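Local coordinates for protein 401aa long hypothetical glucose-1-phosphate thymidylyltransferase (Sulfolobus tokodaii, PDB 2GGO) that probably acts as a bifunctional sugar-1-phosphate nucleotidyltransferase and acetyltransferase in making UDP-N-acetylglucosamine and UDP-N-acetylgalactosamine, at residues 218-223 with 278-283; 237-242 with 251-256; 255-260 with 273-278; 296-301 with 313-318. All coordinates share one frame; numbering follows the deposited sequence.

Contact 1: 218-223 with 278-283; sequences VNKWAL and RPYTIL
Helix 218-223 passes across strand 281-283 almost perpendicularly, bringing N219 against I282 and K220 against Y280; the two short axes make 95° and approach to 9.6 Å. No hydrogen bond joins the segments, so side chains carry the contact. K220 lies over the ring of Y280: its CE stands above the ring centre, 3.7 Å from the centroid, a CH-pi contact. The chain is bent at chi3 (78°), which swings CE over the ring, and NZ follows as a cation-pi partner 4.8 Å from the same centroid. NZ also forms a salt bridge with E297, while Y280 OH is bonded to D224. Y280 belongs to a type II turn from R278 to T281, one corner of the left-handed parallel beta-helix characteristic of hexapeptide-repeat proteins; helix 212-225 packs on the flank of that coil. L223 reaches in with CD2, 3.9 Å from I282 CG1 and 4.0 Å from Y280 CD1. Next to it, N219 CB meets I282 CD1 at 3.8 Å, and the N219 amide is held by L29, P27 and I215. Within the turn, T281 OG1 donates to R278 O at 2.7 Å, on a lone pair.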
loop_
_atom_site.group_PDB
_atom_site.type_symbol
_atom_site.label_atom_id
_atom_site.label_comp_id
_atom_site.label_asym_id
_atom_site.label_seq_id
_atom_site.Cartn_x
_atom_site.Cartn_y
_atom_site.Cartn_z
ATOM N N VAL A 218 2.552 -5.926 2.895
ATOM C CA VAL A 218 1.475 -5.776 3.934
ATOM C C VAL A 218 0.360 -6.810 3.886
ATOM O O VAL A 218 -0.290 -7.163 4.908
ATOM C CB VAL A 218 0.869 -4.330 4.011
ATOM C CG1 VAL A 218 1.958 -3.345 4.285
ATOM C CG2 VAL A 218 0.249 -3.980 2.691
ATOM N N ASN A 219 0.077 -7.315 2.697
ATOM C CA ASN A 219 -1.041 -8.242 2.581
ATOM C C ASN A 219 -0.588 -9.540 3.163
ATOM O O ASN A 219 -1.388 -10.254 3.769
ATOM C CB ASN A 219 -1.398 -8.421 1.088
ATOM C CG ASN A 219 -2.558 -7.626 0.668
ATOM O OD1 ASN A 219 -3.689 -8.018 0.867
ATOM N ND2 ASN A 219 -2.309 -6.489 0.048
ATOM N N LYS A 220 0.712 -9.838 3.037
ATOM C CA LYS A 220 1.247 -11.058 3.676
ATOM C C LYS A 220 1.162 -10.925 5.182
ATOM O O LYS A 220 0.562 -11.752 5.863
ATOM C CB LYS A 220 2.680 -11.301 3.258
ATOM C CG LYS A 220 2.849 -11.941 1.876
ATOM C CD LYS A 220 4.295 -12.114 1.615
ATOM C CE LYS A 220 4.822 -13.346 2.380
ATOM N NZ LYS A 220 6.233 -13.420 1.984
ATOM N N TRP A 221 1.696 -9.824 5.703
ATOM C CA TRP A 221 1.520 -9.551 7.144
ATOM C C TRP A 221 0.070 -9.707 7.640
ATOM O O TRP A 221 -0.225 -10.439 8.585
ATOM C CB TRP A 221 2.054 -8.173 7.501
ATOM C CG TRP A 221 2.153 -8.057 8.998
ATOM C CD1 TRP A 221 3.210 -8.440 9.780
ATOM C CD2 TRP A 221 1.129 -7.595 9.896
ATOM N NE1 TRP A 221 2.911 -8.220 11.108
ATOM C CE2 TRP A 221 1.640 -7.709 11.203
ATOM C CE3 TRP A 221 -0.158 -7.074 9.717
ATOM C CZ2 TRP A 221 0.902 -7.305 12.328
ATOM C CZ3 TRP A 221 -0.881 -6.699 10.805
ATOM C CH2 TRP A 221 -0.360 -6.817 12.109
ATOM N N ALA A 222 -0.845 -9.006 7.009
ATOM C CA ALA A 222 -2.233 -9.080 7.384
ATOM C C ALA A 222 -2.844 -10.483 7.373
ATOM O O ALA A 222 -3.707 -10.802 8.207
ATOM C CB ALA A 222 -3.068 -8.113 6.489
ATOM N N LEU A 223 -2.464 -11.284 6.372
ATOM C CA LEU A 223 -2.974 -12.637 6.236
ATOM C C LEU A 223 -2.492 -13.416 7.440
ATOM O O LEU A 223 -3.259 -14.168 8.070
ATOM C CB LEU A 223 -2.501 -13.282 4.905
ATOM C CG LEU A 223 -3.026 -14.698 4.678
ATOM C CD1 LEU A 223 -4.517 -14.809 4.992
ATOM C CD2 LEU A 223 -2.724 -15.108 3.250
ATOM N N ARG A 278 -1.415 -21.592 -3.632
ATOM C CA ARG A 278 -0.258 -21.847 -2.817
ATOM C C ARG A 278 -0.128 -20.738 -1.797
ATOM O O ARG A 278 -0.794 -19.705 -1.929
ATOM C CB ARG A 278 1.011 -21.947 -3.668
ATOM C CG ARG A 278 1.147 -23.312 -4.388
ATOM C CD ARG A 278 2.159 -23.247 -5.525
ATOM N NE ARG A 278 3.467 -23.028 -4.943
ATOM C CZ ARG A 278 4.533 -22.583 -5.613
ATOM N NH1 ARG A 278 4.436 -22.234 -6.893
ATOM N NH2 ARG A 278 5.687 -22.438 -4.989
ATOM N N PRO A 279 0.744 -20.934 -0.797
ATOM C CA PRO A 279 0.882 -19.942 0.287
ATOM C C PRO A 279 0.960 -18.487 -0.179
ATOM O O PRO A 279 1.732 -18.121 -1.103
ATOM C CB PRO A 279 2.188 -20.371 0.969
ATOM C CG PRO A 279 2.151 -21.908 0.850
ATOM C CD PRO A 279 1.636 -22.114 -0.589
ATOM N N TYR A 280 0.190 -17.663 0.500
ATOM C CA TYR A 280 0.128 -16.204 0.334
ATOM C C TYR A 280 -0.621 -15.795 -0.903
ATOM O O TYR A 280 -0.387 -14.738 -1.441
ATOM C CB TYR A 280 1.493 -15.527 0.503
ATOM C CG TYR A 280 1.973 -15.733 1.911
ATOM C CD1 TYR A 280 1.301 -15.114 2.986
ATOM C CD2 TYR A 280 3.039 -16.602 2.188
ATOM C CE1 TYR A 280 1.710 -15.320 4.320
ATOM C CE2 TYR A 280 3.461 -16.825 3.511
ATOM C CZ TYR A 280 2.777 -16.181 4.569
ATOM O OH TYR A 280 3.178 -16.398 5.873
ATOM N N THR A 281 -1.584 -16.631 -1.288
ATOM C CA THR A 281 -2.521 -16.303 -2.337
ATOM C C THR A 281 -3.600 -15.459 -1.688
ATOM O O THR A 281 -4.244 -15.921 -0.785
ATOM C CB THR A 281 -3.122 -17.554 -2.947
ATOM O OG1 THR A 281 -2.106 -18.201 -3.747
ATOM C CG2 THR A 281 -4.315 -17.184 -3.856
ATOM N N ILE A 282 -3.793 -14.251 -2.185
ATOM C CA ILE A 282 -4.788 -13.338 -1.651
ATOM C C ILE A 282 -5.726 -12.935 -2.755
ATOM O O ILE A 282 -5.360 -12.194 -3.646
ATOM C CB ILE A 282 -4.073 -12.075 -0.947
ATOM C CG1 ILE A 282 -3.394 -12.549 0.371
ATOM C CG2 ILE A 282 -5.028 -10.852 -0.703
ATOM C CD1 ILE A 282 -1.908 -12.135 0.386
ATOM N N LEU A 283 -6.951 -13.446 -2.750
ATOM C CA LEU A 283 -7.865 -12.997 -3.788
ATOM C C LEU A 283 -8.809 -12.045 -3.130
ATOM O O LEU A 283 -9.613 -12.519 -2.303
ATOM C CB LEU A 283 -8.671 -14.183 -4.335
ATOM C CG LEU A 283 -7.700 -15.321 -4.694
ATOM C CD1 LEU A 283 -8.430 -16.695 -4.847
ATOM C CD2 LEU A 283 -6.987 -14.939 -5.940
#

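Contact 2: 237-242 with 251-256; sequences DNVKIK and AEIKSG
The backbones meet where two corners follow one above the other, N238 and S255 having the nearest CA atoms at 4.7 Å. One backbone bond fastens them: G256 N donates to N238 O at 2.6 Å with an N-H...O angle of 158°, the donor lying above the carbonyl plane. G256 has phi 90°, and a CB there would be jammed against the carbonyl oxygen of S255, which accounts for a glycine at this corner. The apolar part of the contact is V239 against I253. Their side chains cross at about a right angle: V239 CG1, anti to the backbone N (chi1 -179°), touches I253 CG2 at 3.6 Å, while V239 CG2 rests 3.3 Å from K254 O and 3.9 Å from S255 CA. I253 goes on to pack against I259 and I265, toward the interior of the left-handed beta-helix. On the outer side, N238 CB and S255 CB stand 4.0 Å apart. S255 OG lies very near D237 O, whose position is doubtful, and is hydrogen-bonded to E236. K254 O, beside V239, accepts from T257 OG1. The chemistry thus changes across the corner: branched aliphatic groups fill the inner side, while on the exposed side one backbone bond, from G256 N to N238 O, fastens the coils and the serine hydroxyl adds at most a doubtful tie.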
loop_
_atom_site.group_PDB
_atom_site.type_symbol
_atom_site.label_atom_id
_atom_site.label_comp_id
_atom_site.label_asym_id
_atom_site.label_seq_id
_atom_site.Cartn_x
_atom_site.Cartn_y
_atom_site.Cartn_z
ATOM N N ASP A 237 -16.816 -31.588 -2.905
ATOM C CA ASP A 237 -15.968 -32.696 -2.529
ATOM C C ASP A 237 -14.691 -32.744 -3.371
ATOM O O ASP A 237 -14.626 -32.186 -4.462
ATOM C CB ASP A 237 -16.715 -34.040 -2.441
ATOM C CG ASP A 237 -17.366 -34.438 -3.727
ATOM O OD1 ASP A 237 -17.082 -33.832 -4.778
ATOM O OD2 ASP A 237 -18.178 -35.384 -3.700
ATOM N N ASN A 238 -13.671 -33.384 -2.817
ATOM C CA ASN A 238 -12.346 -33.437 -3.405
ATOM C C ASN A 238 -11.618 -32.134 -3.551
ATOM O O ASN A 238 -10.969 -31.905 -4.551
ATOM C CB ASN A 238 -12.372 -34.182 -4.729
ATOM C CG ASN A 238 -12.683 -35.603 -4.524
ATOM O OD1 ASN A 238 -13.795 -36.069 -4.804
ATOM N ND2 ASN A 238 -11.734 -36.312 -3.942
ATOM N N VAL A 239 -11.733 -31.292 -2.540
ATOM C CA VAL A 239 -10.894 -30.139 -2.436
ATOM C C VAL A 239 -9.962 -30.447 -1.272
ATOM O O VAL A 239 -10.416 -30.890 -0.247
ATOM C CB VAL A 239 -11.734 -28.877 -2.244
ATOM C CG1 VAL A 239 -10.843 -27.664 -2.150
ATOM C CG2 VAL A 239 -12.691 -28.709 -3.400
ATOM N N LYS A 240 -8.652 -30.318 -1.442
ATOM C CA LYS A 240 -7.752 -30.522 -0.331
ATOM C C LYS A 240 -7.387 -29.179 0.260
ATOM O O LYS A 240 -6.958 -28.272 -0.473
ATOM C CB LYS A 240 -6.480 -31.252 -0.746
ATOM C CG LYS A 240 -5.432 -31.491 0.375
ATOM C CD LYS A 240 -5.884 -32.663 1.305
ATOM C CE LYS A 240 -4.750 -33.644 1.645
ATOM N NZ LYS A 240 -4.502 -34.587 0.511
ATOM N N ILE A 241 -7.531 -29.045 1.585
ATOM C CA ILE A 241 -7.046 -27.851 2.278
ATOM C C ILE A 241 -6.021 -28.122 3.379
ATOM O O ILE A 241 -6.249 -28.932 4.271
ATOM C CB ILE A 241 -8.193 -27.034 2.840
ATOM C CG1 ILE A 241 -9.253 -26.818 1.762
ATOM C CG2 ILE A 241 -7.662 -25.731 3.376
ATOM C CD1 ILE A 241 -10.518 -26.146 2.244
ATOM N N LYS A 242 -4.896 -27.429 3.301
ATOM C CA LYS A 242 -3.880 -27.415 4.347
ATOM C C LYS A 242 -3.644 -25.990 4.897
ATOM O O LYS A 242 -3.661 -25.005 4.153
ATOM C CB LYS A 242 -2.572 -28.005 3.825
ATOM C CG LYS A 242 -2.634 -29.503 3.578
ATOM C CD LYS A 242 -1.911 -29.851 2.300
ATOM C CE LYS A 242 -1.551 -31.325 2.236
ATOM N NZ LYS A 242 -0.147 -31.453 1.742
ATOM N N ALA A 251 -18.287 -17.567 -1.790
ATOM C CA ALA A 251 -17.184 -18.198 -2.503
ATOM C C ALA A 251 -17.458 -19.686 -2.735
ATOM O O ALA A 251 -17.998 -20.385 -1.858
ATOM C CB ALA A 251 -15.832 -17.951 -1.790
ATOM N N GLU A 252 -17.108 -20.153 -3.933
ATOM C CA GLU A 252 -17.405 -21.512 -4.368
ATOM C C GLU A 252 -16.100 -22.138 -4.762
ATOM O O GLU A 252 -15.369 -21.556 -5.574
ATOM C CB GLU A 252 -18.327 -21.481 -5.591
ATOM C CG GLU A 252 -19.083 -22.821 -5.829
ATOM C CD GLU A 252 -19.478 -23.087 -7.323
ATOM O OE1 GLU A 252 -19.354 -22.153 -8.186
ATOM O OE2 GLU A 252 -19.918 -24.251 -7.612
ATOM N N ILE A 253 -15.804 -23.302 -4.188
ATOM C CA ILE A 253 -14.585 -24.058 -4.476
ATOM C C ILE A 253 -14.880 -25.476 -4.992
ATOM O O ILE A 253 -15.458 -26.296 -4.304
ATOM C CB ILE A 253 -13.686 -24.134 -3.253
ATOM C CG1 ILE A 253 -13.576 -22.731 -2.590
ATOM C CG2 ILE A 253 -12.389 -24.733 -3.628
ATOM C CD1 ILE A 253 -12.415 -22.530 -1.692
ATOM N N LYS A 254 -14.465 -25.730 -6.226
ATOM C CA LYS A 254 -14.823 -26.902 -6.984
ATOM C C LYS A 254 -13.773 -27.957 -6.866
ATOM O O LYS A 254 -12.604 -27.691 -6.552
ATOM C CB LYS A 254 -15.009 -26.530 -8.453
ATOM C CG LYS A 254 -15.985 -25.386 -8.647
ATOM C CD LYS A 254 -16.363 -25.224 -10.095
ATOM C CE LYS A 254 -17.421 -24.086 -10.347
ATOM N NZ LYS A 254 -17.386 -23.637 -11.788
ATOM N N SER A 255 -14.219 -29.175 -7.099
ATOM C CA SER A 255 -13.426 -30.366 -6.842
ATOM C C SER A 255 -12.092 -30.339 -7.584
ATOM O O SER A 255 -11.958 -29.688 -8.624
ATOM C CB SER A 255 -14.252 -31.601 -7.210
ATOM O OG SER A 255 -15.559 -31.485 -6.631
ATOM N N GLY A 256 -11.092 -31.009 -7.020
ATOM C CA GLY A 256 -9.791 -31.065 -7.655
ATOM C C GLY A 256 -8.924 -29.919 -7.205
ATOM O O GLY A 256 -7.704 -29.955 -7.375
#

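Contact 3: 255-260 with 273-278; sequences SGTYIE and PNSYLR
Y258 and Y276 stand side by side on one face of two parallel strands, pointing the same way. Their ring planes are 78° apart and the centroids 5.8 Å, an oblique pair in which Y258 CD2 touches Y276 CE1 at 3.7 Å. With its CG anti to the backbone N (chi1 -175°), the Y276 ring is set off beside that of Y258. Its hydroxyl donates to E260 OE1 at 2.7 Å from above the carboxylate, 53° out of plane. E260 CD and Y258 O lie at the rim of the Y276 ring, near its plane, and R278 CG lies over one face, offset toward the rim. An alanine in place of Y276 would probably leave E260 OE1 without its hydroxyl donor and open a gap beside the Y258 ring. On the other face of the sheet I259 CG1 approaches L277 CD1 at 4.2 Å. Backbone bonds set this register: Y258 N to S275 O (2.9 Å), L277 N to Y258 O (2.8 Å) and E260 N to L277 O (2.8 Å). Strand 258-260 lies between 240-242 and 276-277 in one parallel sheet of the left-handed beta-helix, with 294-296 next; I259 and L277 both pack on I265 of strand 263-265.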
loop_
_atom_site.group_PDB
_atom_site.type_symbol
_atom_site.label_atom_id
_atom_site.label_comp_id
_atom_site.label_asym_id
_atom_site.label_seq_id
_atom_site.Cartn_x
_atom_site.Cartn_y
_atom_site.Cartn_z
ATOM N N SER A 255 -14.219 -29.175 -7.099
ATOM C CA SER A 255 -13.426 -30.366 -6.842
ATOM C C SER A 255 -12.092 -30.339 -7.584
ATOM O O SER A 255 -11.958 -29.688 -8.624
ATOM C CB SER A 255 -14.252 -31.601 -7.210
ATOM O OG SER A 255 -15.559 -31.485 -6.631
ATOM N N GLY A 256 -11.092 -31.009 -7.020
ATOM C CA GLY A 256 -9.791 -31.065 -7.655
ATOM C C GLY A 256 -8.924 -29.919 -7.205
ATOM O O GLY A 256 -7.704 -29.955 -7.375
ATOM N N THR A 257 -9.540 -28.913 -6.601
ATOM C CA THR A 257 -8.785 -27.790 -6.075
ATOM C C THR A 257 -7.924 -28.179 -4.885
ATOM O O THR A 257 -8.346 -28.966 -4.061
ATOM C CB THR A 257 -9.680 -26.644 -5.717
ATOM O OG1 THR A 257 -10.371 -26.225 -6.884
ATOM C CG2 THR A 257 -8.884 -25.495 -5.170
ATOM N N TYR A 258 -6.708 -27.628 -4.832
ATOM C CA TYR A 258 -5.701 -27.945 -3.806
ATOM C C TYR A 258 -5.150 -26.648 -3.240
ATOM O O TYR A 258 -4.621 -25.809 -3.970
ATOM C CB TYR A 258 -4.545 -28.724 -4.407
ATOM C CG TYR A 258 -3.673 -29.517 -3.433
ATOM C CD1 TYR A 258 -3.949 -30.858 -3.154
ATOM C CD2 TYR A 258 -2.544 -28.943 -2.835
ATOM C CE1 TYR A 258 -3.133 -31.610 -2.316
ATOM C CE2 TYR A 258 -1.706 -29.703 -1.988
ATOM C CZ TYR A 258 -2.023 -31.025 -1.741
ATOM O OH TYR A 258 -1.235 -31.788 -0.932
ATOM N N ILE A 259 -5.300 -26.469 -1.927
ATOM C CA ILE A 259 -4.984 -25.192 -1.263
ATOM C C ILE A 259 -3.919 -25.475 -0.213
ATOM O O ILE A 259 -4.107 -26.330 0.630
ATOM C CB ILE A 259 -6.303 -24.557 -0.675
ATOM C CG1 ILE A 259 -7.324 -24.305 -1.796
ATOM C CG2 ILE A 259 -6.065 -23.284 0.086
ATOM C CD1 ILE A 259 -8.699 -23.801 -1.272
ATOM N N GLU A 260 -2.764 -24.841 -0.324
ATOM C CA GLU A 260 -1.769 -24.892 0.733
ATOM C C GLU A 260 -1.774 -23.516 1.376
ATOM O O GLU A 260 -1.404 -22.550 0.744
ATOM C CB GLU A 260 -0.378 -25.317 0.191
ATOM C CG GLU A 260 -0.376 -26.779 -0.365
ATOM C CD GLU A 260 0.923 -27.231 -1.054
ATOM O OE1 GLU A 260 1.573 -26.384 -1.722
ATOM O OE2 GLU A 260 1.285 -28.456 -0.930
ATOM N N PRO A 273 -12.539 -25.924 -11.406
ATOM C CA PRO A 273 -12.000 -27.141 -10.775
ATOM C C PRO A 273 -10.500 -27.269 -10.995
ATOM O O PRO A 273 -9.989 -26.599 -11.871
ATOM C CB PRO A 273 -12.697 -28.248 -11.551
ATOM C CG PRO A 273 -12.953 -27.670 -12.882
ATOM C CD PRO A 273 -13.204 -26.220 -12.687
ATOM N N ASN A 274 -9.801 -28.077 -10.194
ATOM C CA ASN A 274 -8.423 -28.403 -10.515
ATOM C C ASN A 274 -7.552 -27.153 -10.497
ATOM O O ASN A 274 -6.663 -26.969 -11.305
ATOM C CB ASN A 274 -8.389 -29.078 -11.882
ATOM C CG ASN A 274 -9.119 -30.441 -11.896
ATOM O OD1 ASN A 274 -9.103 -31.154 -10.887
ATOM N ND2 ASN A 274 -9.766 -30.804 -13.042
ATOM N N SER A 275 -7.822 -26.264 -9.562
ATOM C CA SER A 275 -6.939 -25.148 -9.291
ATOM C C SER A 275 -5.931 -25.470 -8.185
ATOM O O SER A 275 -6.181 -26.312 -7.336
ATOM C CB SER A 275 -7.730 -23.962 -8.862
ATOM O OG SER A 275 -8.566 -23.543 -9.900
ATOM N N TYR A 276 -4.848 -24.721 -8.125
ATOM C CA TYR A 276 -3.850 -24.937 -7.076
ATOM C C TYR A 276 -3.536 -23.592 -6.452
ATOM O O TYR A 276 -2.923 -22.783 -7.084
ATOM C CB TYR A 276 -2.569 -25.523 -7.676
ATOM C CG TYR A 276 -1.402 -25.943 -6.744
ATOM C CD1 TYR A 276 -1.541 -26.050 -5.367
ATOM C CD2 TYR A 276 -0.139 -26.204 -7.283
ATOM C CE1 TYR A 276 -0.448 -26.434 -4.561
ATOM C CE2 TYR A 276 0.954 -26.568 -6.484
ATOM C CZ TYR A 276 0.775 -26.689 -5.128
ATOM O OH TYR A 276 1.810 -27.077 -4.338
ATOM N N LEU A 277 -3.986 -23.353 -5.209
ATOM C CA LEU A 277 -3.625 -22.105 -4.516
ATOM C C LEU A 277 -2.507 -22.335 -3.514
ATOM O O LEU A 277 -2.609 -23.187 -2.638
ATOM C CB LEU A 277 -4.834 -21.463 -3.876
ATOM C CG LEU A 277 -6.066 -21.287 -4.768
ATOM C CD1 LEU A 277 -7.167 -20.665 -3.966
ATOM C CD2 LEU A 277 -5.755 -20.426 -6.025
ATOM N N ARG A 278 -1.415 -21.592 -3.632
ATOM C CA ARG A 278 -0.258 -21.847 -2.817
ATOM C C ARG A 278 -0.128 -20.738 -1.797
ATOM O O ARG A 278 -0.794 -19.705 -1.929
ATOM C CB ARG A 278 1.011 -21.947 -3.668
ATOM C CG ARG A 278 1.147 -23.312 -4.388
ATOM C CD ARG A 278 2.159 -23.247 -5.525
ATOM N NE ARG A 278 3.467 -23.028 -4.943
ATOM C CZ ARG A 278 4.533 -22.583 -5.613
ATOM N NH1 ARG A 278 4.436 -22.234 -6.893
ATOM N NH2 ARG A 278 5.687 -22.438 -4.989
#

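Contact 4: 296-301 with 313-318; sequences KESVIM and GDSVIA
Successive coils of the left-handed parallel beta-helix stack here, and K296 through M301 align residue by residue with G313 through A318, the segment directions only 3° apart. Along the strands I317 N donates to V299 O at 2.7 Å, and V299 N to S315 O and M301 N to I317 O continue the pattern. I300 CG1 meets I317 CD1 at 3.9 Å, the two isoleucines lying side by side on one face. V299 and V316 occupy the other, where M301 CE reaches V316 CG1 at 3.8 Å and I215, I216 and N219 of helix 212-225 pack against these residues. At the corner, K296 O takes two donors: D314 N at 2.8 Å and S298 OG at 2.7 Å. S298 OG in turn receives a weak bond from S315 N at 3.2 Å. The K296 chain bends at chi3 (39°), which sets CE beside the D314 carboxylate, and NZ then meets OD2 at 2.8 Å, on the syn side and 27° out of plane; a water joins NZ to D314 OD1. N331 also bonds OD2, and R352 forms a salt bridge with OD1. An alanine at D314 would probably leave the ammonium of K296 without its carboxylate mate and R352 with only a long, weak pairing to E297. E297 OE1, paired with K220, lies only 3.8 Å from D314 OD1, so two like charges are close; the surrounding lysines and arginine probably offset that repulsion and help to keep this largely buried carboxylate ionised.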
loop_
_atom_site.group_PDB
_atom_site.type_symbol
_atom_site.label_atom_id
_atom_site.label_comp_id
_atom_site.label_asym_id
_atom_site.label_seq_id
_atom_site.Cartn_x
_atom_site.Cartn_y
_atom_site.Cartn_z
ATOM N N LYS A 296 0.650 -18.112 -6.476
ATOM C CA LYS A 296 1.493 -18.153 -5.304
ATOM C C LYS A 296 1.906 -16.758 -4.927
ATOM O O LYS A 296 2.359 -15.968 -5.786
ATOM C CB LYS A 296 2.766 -18.948 -5.618
ATOM C CG LYS A 296 3.516 -19.371 -4.346
ATOM C CD LYS A 296 4.987 -19.233 -4.577
ATOM C CE LYS A 296 5.359 -18.055 -5.357
ATOM N NZ LYS A 296 6.866 -17.888 -5.311
ATOM N N GLU A 297 1.828 -16.452 -3.650
ATOM C CA GLU A 297 2.279 -15.139 -3.185
ATOM C C GLU A 297 1.924 -13.982 -4.069
ATOM O O GLU A 297 2.791 -13.230 -4.540
ATOM C CB GLU A 297 3.781 -15.113 -2.976
ATOM C CG GLU A 297 4.146 -14.091 -1.918
ATOM C CD GLU A 297 5.437 -14.435 -1.220
ATOM O OE1 GLU A 297 6.329 -13.563 -1.129
ATOM O OE2 GLU A 297 5.561 -15.596 -0.770
ATOM N N SER A 298 0.646 -13.771 -4.274
ATOM C CA SER A 298 0.210 -12.618 -5.079
ATOM C C SER A 298 -1.084 -12.074 -4.553
ATOM O O SER A 298 -1.828 -12.769 -3.896
ATOM C CB SER A 298 -0.026 -13.028 -6.555
ATOM O OG SER A 298 0.951 -13.966 -6.920
ATOM N N VAL A 299 -1.357 -10.844 -4.936
ATOM C CA VAL A 299 -2.525 -10.124 -4.552
ATOM C C VAL A 299 -3.240 -9.887 -5.850
ATOM O O VAL A 299 -2.687 -9.289 -6.793
ATOM C CB VAL A 299 -2.135 -8.776 -3.900
ATOM C CG1 VAL A 299 -3.373 -8.062 -3.383
ATOM C CG2 VAL A 299 -1.116 -9.060 -2.732
ATOM N N ILE A 300 -4.448 -10.376 -5.916
ATOM C CA ILE A 300 -5.241 -10.247 -7.152
ATOM C C ILE A 300 -6.530 -9.548 -6.694
ATOM O O ILE A 300 -7.280 -10.061 -5.891
ATOM C CB ILE A 300 -5.501 -11.650 -7.783
ATOM C CG1 ILE A 300 -4.171 -12.343 -8.200
ATOM C CG2 ILE A 300 -6.364 -11.572 -9.001
ATOM C CD1 ILE A 300 -4.346 -13.865 -8.556
ATOM N N MET A 301 -6.712 -8.329 -7.189
ATOM C CA MET A 301 -7.771 -7.445 -6.749
ATOM C C MET A 301 -9.129 -7.751 -7.360
ATOM O O MET A 301 -9.324 -8.747 -8.090
ATOM C CB MET A 301 -7.322 -5.984 -6.933
ATOM C CG MET A 301 -6.050 -5.627 -6.126
ATOM S SD MET A 301 -5.328 -4.003 -6.397
ATOM C CE MET A 301 -3.859 -4.207 -5.399
ATOM N N GLY A 313 2.816 -15.881 -9.948
ATOM C CA GLY A 313 3.677 -16.104 -8.777
ATOM C C GLY A 313 4.218 -14.740 -8.442
ATOM O O GLY A 313 4.343 -13.925 -9.352
ATOM N N ASP A 314 4.239 -14.373 -7.151
ATOM C CA ASP A 314 4.841 -13.122 -6.671
ATOM C C ASP A 314 4.426 -11.856 -7.362
ATOM O O ASP A 314 5.249 -10.947 -7.590
ATOM C CB ASP A 314 6.308 -13.224 -6.819
ATOM C CG ASP A 314 6.867 -14.451 -6.090
ATOM O OD1 ASP A 314 6.897 -14.336 -4.834
ATOM O OD2 ASP A 314 7.236 -15.499 -6.753
ATOM N N SER A 315 3.175 -11.745 -7.669
ATOM C CA SER A 315 2.694 -10.607 -8.437
ATOM C C SER A 315 1.602 -9.808 -7.779
ATOM O O SER A 315 1.010 -10.258 -6.798
ATOM C CB SER A 315 2.178 -11.121 -9.764
ATOM O OG SER A 315 3.151 -12.081 -10.294
ATOM N N VAL A 316 1.356 -8.628 -8.322
ATOM C CA VAL A 316 0.207 -7.822 -7.858
ATOM C C VAL A 316 -0.667 -7.530 -9.045
ATOM O O VAL A 316 -0.214 -6.888 -9.998
ATOM C CB VAL A 316 0.589 -6.465 -7.265
ATOM C CG1 VAL A 316 -0.715 -5.702 -6.904
ATOM C CG2 VAL A 316 1.413 -6.636 -5.973
ATOM N N ILE A 317 -1.909 -7.986 -9.011
ATOM C CA ILE A 317 -2.756 -7.781 -10.192
ATOM C C ILE A 317 -3.981 -6.964 -9.812
ATOM O O ILE A 317 -4.686 -7.297 -8.885
ATOM C CB ILE A 317 -3.195 -9.127 -10.770
ATOM C CG1 ILE A 317 -2.032 -9.905 -11.349
ATOM C CG2 ILE A 317 -4.235 -9.018 -11.857
ATOM C CD1 ILE A 317 -2.571 -11.349 -11.627
ATOM N N ALA A 318 -4.239 -5.892 -10.546
ATOM C CA ALA A 318 -5.176 -4.923 -10.053
ATOM C C ALA A 318 -6.604 -5.343 -10.375
ATOM O O ALA A 318 -6.842 -6.582 -10.498
ATOM C CB ALA A 318 -4.817 -3.553 -10.512
HETATM O O HOH W 1 8.250 -16.264 -3.231
#

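In the fold
Contacts 2, 3 and 4 each join consecutive coils of one left-handed beta-helix, whereas contact 1 ties the helix 212-225 to its flank. Contacts 2 and 3 share S255 and G256, their centres 6 Å apart, and K240 O probably accepts from I259 N at 2.8 Å. Contact 3 passes into contact 1 through R278, and P279 CD packs 3.3 Å from E260 O. Contacts 1 and 4, centres 9 Å apart, meet in adjacent strands 281-283 and 298-300, with probable bonds of 3.0 Å from I282 N to S298 O and from E297 N to P279 O. Contacts 2 and 4 do not touch, their nearest atoms being about 12 Å apart. All four lie away from the residues that probably bind the nucleotide and the sugar phosphate.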